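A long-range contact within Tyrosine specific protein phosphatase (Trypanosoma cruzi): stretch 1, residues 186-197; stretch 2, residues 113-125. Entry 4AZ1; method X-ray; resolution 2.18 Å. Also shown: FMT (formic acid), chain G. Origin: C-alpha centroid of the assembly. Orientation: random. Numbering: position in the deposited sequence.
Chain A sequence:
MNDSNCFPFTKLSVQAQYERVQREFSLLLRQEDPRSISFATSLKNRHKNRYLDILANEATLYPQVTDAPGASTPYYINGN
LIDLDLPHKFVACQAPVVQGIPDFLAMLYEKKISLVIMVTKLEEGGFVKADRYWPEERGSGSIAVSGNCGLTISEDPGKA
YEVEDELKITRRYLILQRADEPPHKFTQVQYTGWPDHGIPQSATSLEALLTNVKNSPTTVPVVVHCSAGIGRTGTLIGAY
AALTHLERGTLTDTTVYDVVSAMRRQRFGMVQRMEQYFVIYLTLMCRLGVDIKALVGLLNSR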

# COMPACT_ATOMS: atom_id res chain seq x y z
N PHE A 186 -10.02 -6.28 -14.23
CA PHE A 186 -8.95 -5.83 -15.11
C PHE A 186 -7.93 -6.96 -15.32
O PHE A 186 -7.90 -7.94 -14.57
CB PHE A 186 -8.29 -4.54 -14.60
CG PHE A 186 -7.30 -4.74 -13.47
CD1 PHE A 186 -7.74 -4.87 -12.16
CD2 PHE A 186 -5.93 -4.78 -13.73
CE1 PHE A 186 -6.82 -5.05 -11.12
CE2 PHE A 186 -5.01 -4.96 -12.71
CZ PHE A 186 -5.46 -5.09 -11.39
N THR A 187 -7.13 -6.82 -16.37
CA THR A 187 -6.09 -7.79 -16.68
C THR A 187 -4.71 -7.16 -16.42
O THR A 187 -4.45 -6.04 -16.89
CB THR A 187 -6.22 -8.27 -18.14
OG1 THR A 187 -7.56 -8.74 -18.37
CG2 THR A 187 -5.25 -9.40 -18.43
N GLN A 188 -3.87 -7.83 -15.64
CA GLN A 188 -2.45 -7.46 -15.56
C GLN A 188 -1.62 -8.47 -16.35
O GLN A 188 -1.79 -9.68 -16.20
CB GLN A 188 -1.93 -7.36 -14.12
CG GLN A 188 -0.50 -6.82 -14.01
CD GLN A 188 0.43 -7.78 -13.26
OE1 GLN A 188 0.18 -8.98 -13.18
NE2 GLN A 188 1.51 -7.23 -12.69
N VAL A 189 -0.72 -7.96 -17.19
CA VAL A 189 0.14 -8.82 -18.00
C VAL A 189 1.58 -8.51 -17.58
O VAL A 189 2.02 -7.37 -17.69
CB VAL A 189 -0.05 -8.53 -19.51
CG1 VAL A 189 0.77 -9.51 -20.35
CG2 VAL A 189 -1.52 -8.62 -19.89
N GLN A 190 2.29 -9.50 -17.07
CA GLN A 190 3.68 -9.28 -16.66
C GLN A 190 4.62 -9.99 -17.62
O GLN A 190 4.49 -11.19 -17.87
CB GLN A 190 3.92 -9.75 -15.22
CG GLN A 190 5.35 -9.48 -14.70
CD GLN A 190 5.61 -10.09 -13.34
OE1 GLN A 190 4.79 -10.87 -12.84
NE2 GLN A 190 6.75 -9.74 -12.72
N TYR A 191 5.59 -9.25 -18.15
CA TYR A 191 6.59 -9.81 -19.04
C TYR A 191 7.93 -9.80 -18.31
O TYR A 191 8.46 -8.73 -17.95
CB TYR A 191 6.65 -8.97 -20.32
CG TYR A 191 7.78 -9.31 -21.26
CD1 TYR A 191 8.13 -10.63 -21.49
CD2 TYR A 191 8.50 -8.31 -21.92
CE1 TYR A 191 9.17 -10.95 -22.34
CE2 TYR A 191 9.53 -8.63 -22.79
CZ TYR A 191 9.86 -9.95 -22.99
OH TYR A 191 10.89 -10.29 -23.85
N THR A 192 8.47 -11.00 -18.08
CA THR A 192 9.68 -11.17 -17.26
C THR A 192 10.88 -11.63 -18.08
O THR A 192 11.89 -12.07 -17.51
CB THR A 192 9.45 -12.23 -16.15
OG1 THR A 192 9.10 -13.48 -16.75
CG2 THR A 192 8.37 -11.81 -15.19
N GLY A 193 10.80 -11.52 -19.40
CA GLY A 193 11.87 -12.01 -20.25
C GLY A 193 12.75 -10.90 -20.83
O GLY A 193 13.52 -11.12 -21.76
N TRP A 194 12.63 -9.69 -20.27
CA TRP A 194 13.45 -8.57 -20.71
C TRP A 194 14.03 -7.84 -19.49
O TRP A 194 13.40 -6.95 -18.91
CB TRP A 194 12.60 -7.63 -21.57
CG TRP A 194 13.36 -6.43 -22.06
CD1 TRP A 194 14.71 -6.25 -22.03
CD2 TRP A 194 12.80 -5.24 -22.64
NE1 TRP A 194 15.03 -5.03 -22.57
CE2 TRP A 194 13.88 -4.39 -22.95
CE3 TRP A 194 11.50 -4.82 -22.94
CZ2 TRP A 194 13.71 -3.14 -23.54
CZ3 TRP A 194 11.33 -3.58 -23.52
CH2 TRP A 194 12.42 -2.76 -23.82
N PRO A 195 15.26 -8.21 -19.08
CA PRO A 195 15.81 -7.60 -17.87
C PRO A 195 16.31 -6.17 -18.13
O PRO A 195 16.73 -5.87 -19.26
CB PRO A 195 17.00 -8.51 -17.53
CG PRO A 195 17.49 -8.98 -18.90
CD PRO A 195 16.22 -9.10 -19.77
N ASP A 196 16.24 -5.31 -17.13
CA ASP A 196 16.84 -3.98 -17.24
C ASP A 196 18.31 -4.12 -17.67
O ASP A 196 18.97 -5.08 -17.30
CB ASP A 196 16.77 -3.24 -15.91
CG ASP A 196 16.99 -1.75 -16.07
OD1 ASP A 196 17.05 -1.27 -17.23
OD2 ASP A 196 17.08 -1.07 -15.03
N HIS A 197 18.79 -3.17 -18.49
CA HIS A 197 20.15 -3.19 -19.06
C HIS A 197 20.36 -4.25 -20.14
O HIS A 197 21.48 -4.41 -20.62
CB HIS A 197 21.25 -3.35 -17.99
CG HIS A 197 21.29 -2.24 -16.98
ND1 HIS A 197 20.63 -2.32 -15.76
CD2 HIS A 197 21.91 -1.04 -16.99
CE1 HIS A 197 20.85 -1.22 -15.07
NE2 HIS A 197 21.62 -0.42 -15.79
C FMT G . 8.67 -12.10 -10.88
O1 FMT G . 8.41 -10.90 -10.97
O2 FMT G . 9.78 -12.58 -11.10
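Stretch 2 (113-125) ISLVIMVTKLEEG

Near the end of the parallel pairing, the side chain of Gln 190 adds a bond of its own to the loop of stretch 2. Its NE2 donates to Thr 120 O at 3.1 Å and to O1 of the bound formic acid at 2.7 Å. Leu 122 N donates to the same formic acid oxygen, O1, at 2.9 Å. The small molecule, probably from the crystallisation liquor, thus joins the two stretches just past the strand.

Stretch 2 runs beside stretch 1 in the same direction. Residues 115-118 form a strand next to strand 186-191. The axes approach to 4.7 Å and make an angle of 14°. Thr 187 lies beside Leu 115, Gln 188 beside Val 116, Val 189 beside Ile 117 and Gln 190 beside Met 118.

Five backbone hydrogen bonds hold this register, alternating in direction. Thr 187 N donates to Ser 114 O at 3.1 Å, and Val 116 N returns to Thr 187 O at 2.9 Å. Val 189 N donates to Val 116 O, and Met 118 N to Val 189 O, both at 2.8 Å. The last is Tyr 191 N to Met 118 O, 2.8 Å. Beyond it, Thr 120 N lies 3.4 Å from Tyr 191 O, at too poor an angle to bond.

Side chains alternate between the two faces of the sheet. Thr 187, Val 189, Leu 115 and Ile 117 share one face. There, Leu 115 CD1 packs on Val 189 CG2 at 3.7 Å. Gln 188, Gln 190, Val 116 and Met 118 share the other. Here Met 118 SD is 3.5 Å from Gln 188 NE2, and Met 118 CE is 3.5 Å from Gln 190 NE2. At the start of the pairing, Val 116 CG2 lies 3.9 Å from Phe 186 CE2.

Val 119 has phi/psi of -112/54 and its CB points away from stretch 1. Even so, its CG1 reaches two aromatic rings, at 4.0 Å from Tyr 191 CD2 and 3.8 Å from Trp 194 CE3. Lys 121 CG then packs on Thr 192 CB at 3.6 Å.

Glu 124, in the short strand 123-124, points its CB toward stretch 1. Its OE1 accepts from Asp 196 N at 2.9 Å, while its OE2 accepts from Lys 121 N at 3.2 Å within stretch 2. Water 3 adds a second link, donating to Glu 124 OE1 at 2.7 Å and to Asp 196 O at 2.8 Å. In all, 846 Å² is buried, both sides summed.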

# COMPACT_ATOMS: atom_id res chain seq x y z
N ILE A 113 -9.39 1.29 -15.09
CA ILE A 113 -8.34 0.83 -15.98
C ILE A 113 -8.57 -0.63 -16.35
O ILE A 113 -8.87 -1.46 -15.48
CB ILE A 113 -6.96 1.04 -15.34
CG1 ILE A 113 -6.71 2.54 -15.13
CG2 ILE A 113 -5.86 0.42 -16.19
CD1 ILE A 113 -6.83 3.38 -16.41
N SER A 114 -8.47 -0.95 -17.64
CA SER A 114 -8.77 -2.31 -18.10
C SER A 114 -7.51 -3.17 -18.29
O SER A 114 -7.58 -4.41 -18.21
CB SER A 114 -9.65 -2.26 -19.36
OG SER A 114 -9.51 -3.42 -20.15
N LEU A 115 -6.36 -2.53 -18.50
CA LEU A 115 -5.14 -3.28 -18.82
C LEU A 115 -3.91 -2.65 -18.20
O LEU A 115 -3.62 -1.46 -18.40
CB LEU A 115 -4.96 -3.43 -20.34
CG LEU A 115 -3.64 -4.06 -20.83
CD1 LEU A 115 -3.51 -5.50 -20.32
CD2 LEU A 115 -3.53 -4.03 -22.35
N VAL A 116 -3.19 -3.46 -17.44
CA VAL A 116 -1.94 -3.06 -16.82
C VAL A 116 -0.85 -3.95 -17.37
O VAL A 116 -0.95 -5.18 -17.33
CB VAL A 116 -1.99 -3.28 -15.29
CG1 VAL A 116 -0.58 -3.10 -14.69
CG2 VAL A 116 -2.98 -2.30 -14.66
N ILE A 117 0.20 -3.33 -17.90
CA ILE A 117 1.32 -4.10 -18.40
C ILE A 117 2.54 -3.80 -17.56
O ILE A 117 2.90 -2.63 -17.37
CB ILE A 117 1.63 -3.76 -19.86
CG1 ILE A 117 0.43 -4.13 -20.73
CG2 ILE A 117 2.89 -4.50 -20.33
CD1 ILE A 117 0.68 -3.90 -22.19
N MET A 118 3.15 -4.86 -17.03
CA MET A 118 4.31 -4.75 -16.18
C MET A 118 5.49 -5.39 -16.92
O MET A 118 5.45 -6.58 -17.25
CB MET A 118 4.05 -5.49 -14.84
CG MET A 118 5.25 -5.50 -13.92
SD MET A 118 4.86 -6.38 -12.40
CE MET A 118 6.49 -6.41 -11.65
N VAL A 119 6.52 -4.59 -17.19
CA VAL A 119 7.65 -5.06 -17.99
C VAL A 119 8.94 -5.18 -17.16
O VAL A 119 9.98 -4.61 -17.49
CB VAL A 119 7.89 -4.13 -19.23
CG1 VAL A 119 8.84 -4.77 -20.18
CG2 VAL A 119 6.58 -3.89 -19.95
N THR A 120 8.85 -5.92 -16.07
CA THR A 120 10.01 -6.17 -15.22
C THR A 120 9.68 -7.36 -14.34
O THR A 120 8.51 -7.68 -14.14
CB THR A 120 10.34 -4.93 -14.32
OG1 THR A 120 11.50 -5.19 -13.54
CG2 THR A 120 9.16 -4.61 -13.38
N LYS A 121 10.71 -8.03 -13.81
CA LYS A 121 10.53 -8.86 -12.63
C LYS A 121 10.53 -8.00 -11.38
O LYS A 121 10.97 -6.83 -11.41
CB LYS A 121 11.63 -9.92 -12.50
CG LYS A 121 11.68 -10.90 -13.66
CD LYS A 121 12.61 -12.03 -13.34
CE LYS A 121 13.78 -12.03 -14.28
NZ LYS A 121 14.41 -13.38 -14.27
N LEU A 122 10.05 -8.58 -10.28
CA LEU A 122 10.07 -7.93 -8.97
C LEU A 122 11.51 -7.62 -8.56
O LEU A 122 11.77 -6.56 -7.98
CB LEU A 122 9.43 -8.87 -7.92
CG LEU A 122 7.93 -9.12 -8.12
CD1 LEU A 122 7.44 -10.28 -7.20
CD2 LEU A 122 7.15 -7.84 -7.84
N GLU A 123 12.41 -8.56 -8.87
CA GLU A 123 13.83 -8.47 -8.52
C GLU A 123 14.65 -8.93 -9.70
O GLU A 123 14.31 -9.94 -10.34
CB GLU A 123 14.17 -9.43 -7.36
CG GLU A 123 13.45 -9.15 -6.06
CD GLU A 123 13.82 -10.15 -4.98
OE1 GLU A 123 14.72 -10.98 -5.21
OE2 GLU A 123 13.21 -10.09 -3.89
N GLU A 124 15.76 -8.24 -9.97
CA GLU A 124 16.65 -8.60 -11.08
C GLU A 124 18.08 -8.36 -10.64
O GLU A 124 18.39 -7.28 -10.13
CB GLU A 124 16.37 -7.75 -12.35
CG GLU A 124 15.01 -8.01 -13.00
CD GLU A 124 14.73 -7.09 -14.17
OE1 GLU A 124 15.61 -6.27 -14.52
OE2 GLU A 124 13.62 -7.18 -14.76
N GLY A 125 18.94 -9.35 -10.84
CA GLY A 125 20.36 -9.18 -10.60
C GLY A 125 20.74 -8.95 -9.16
O GLY A 125 21.89 -8.60 -8.87
O HOH W 1 12.67 -15.32 -16.58
O HOH W 2 13.35 -9.30 -16.31
O HOH W 3 18.33 -6.20 -14.83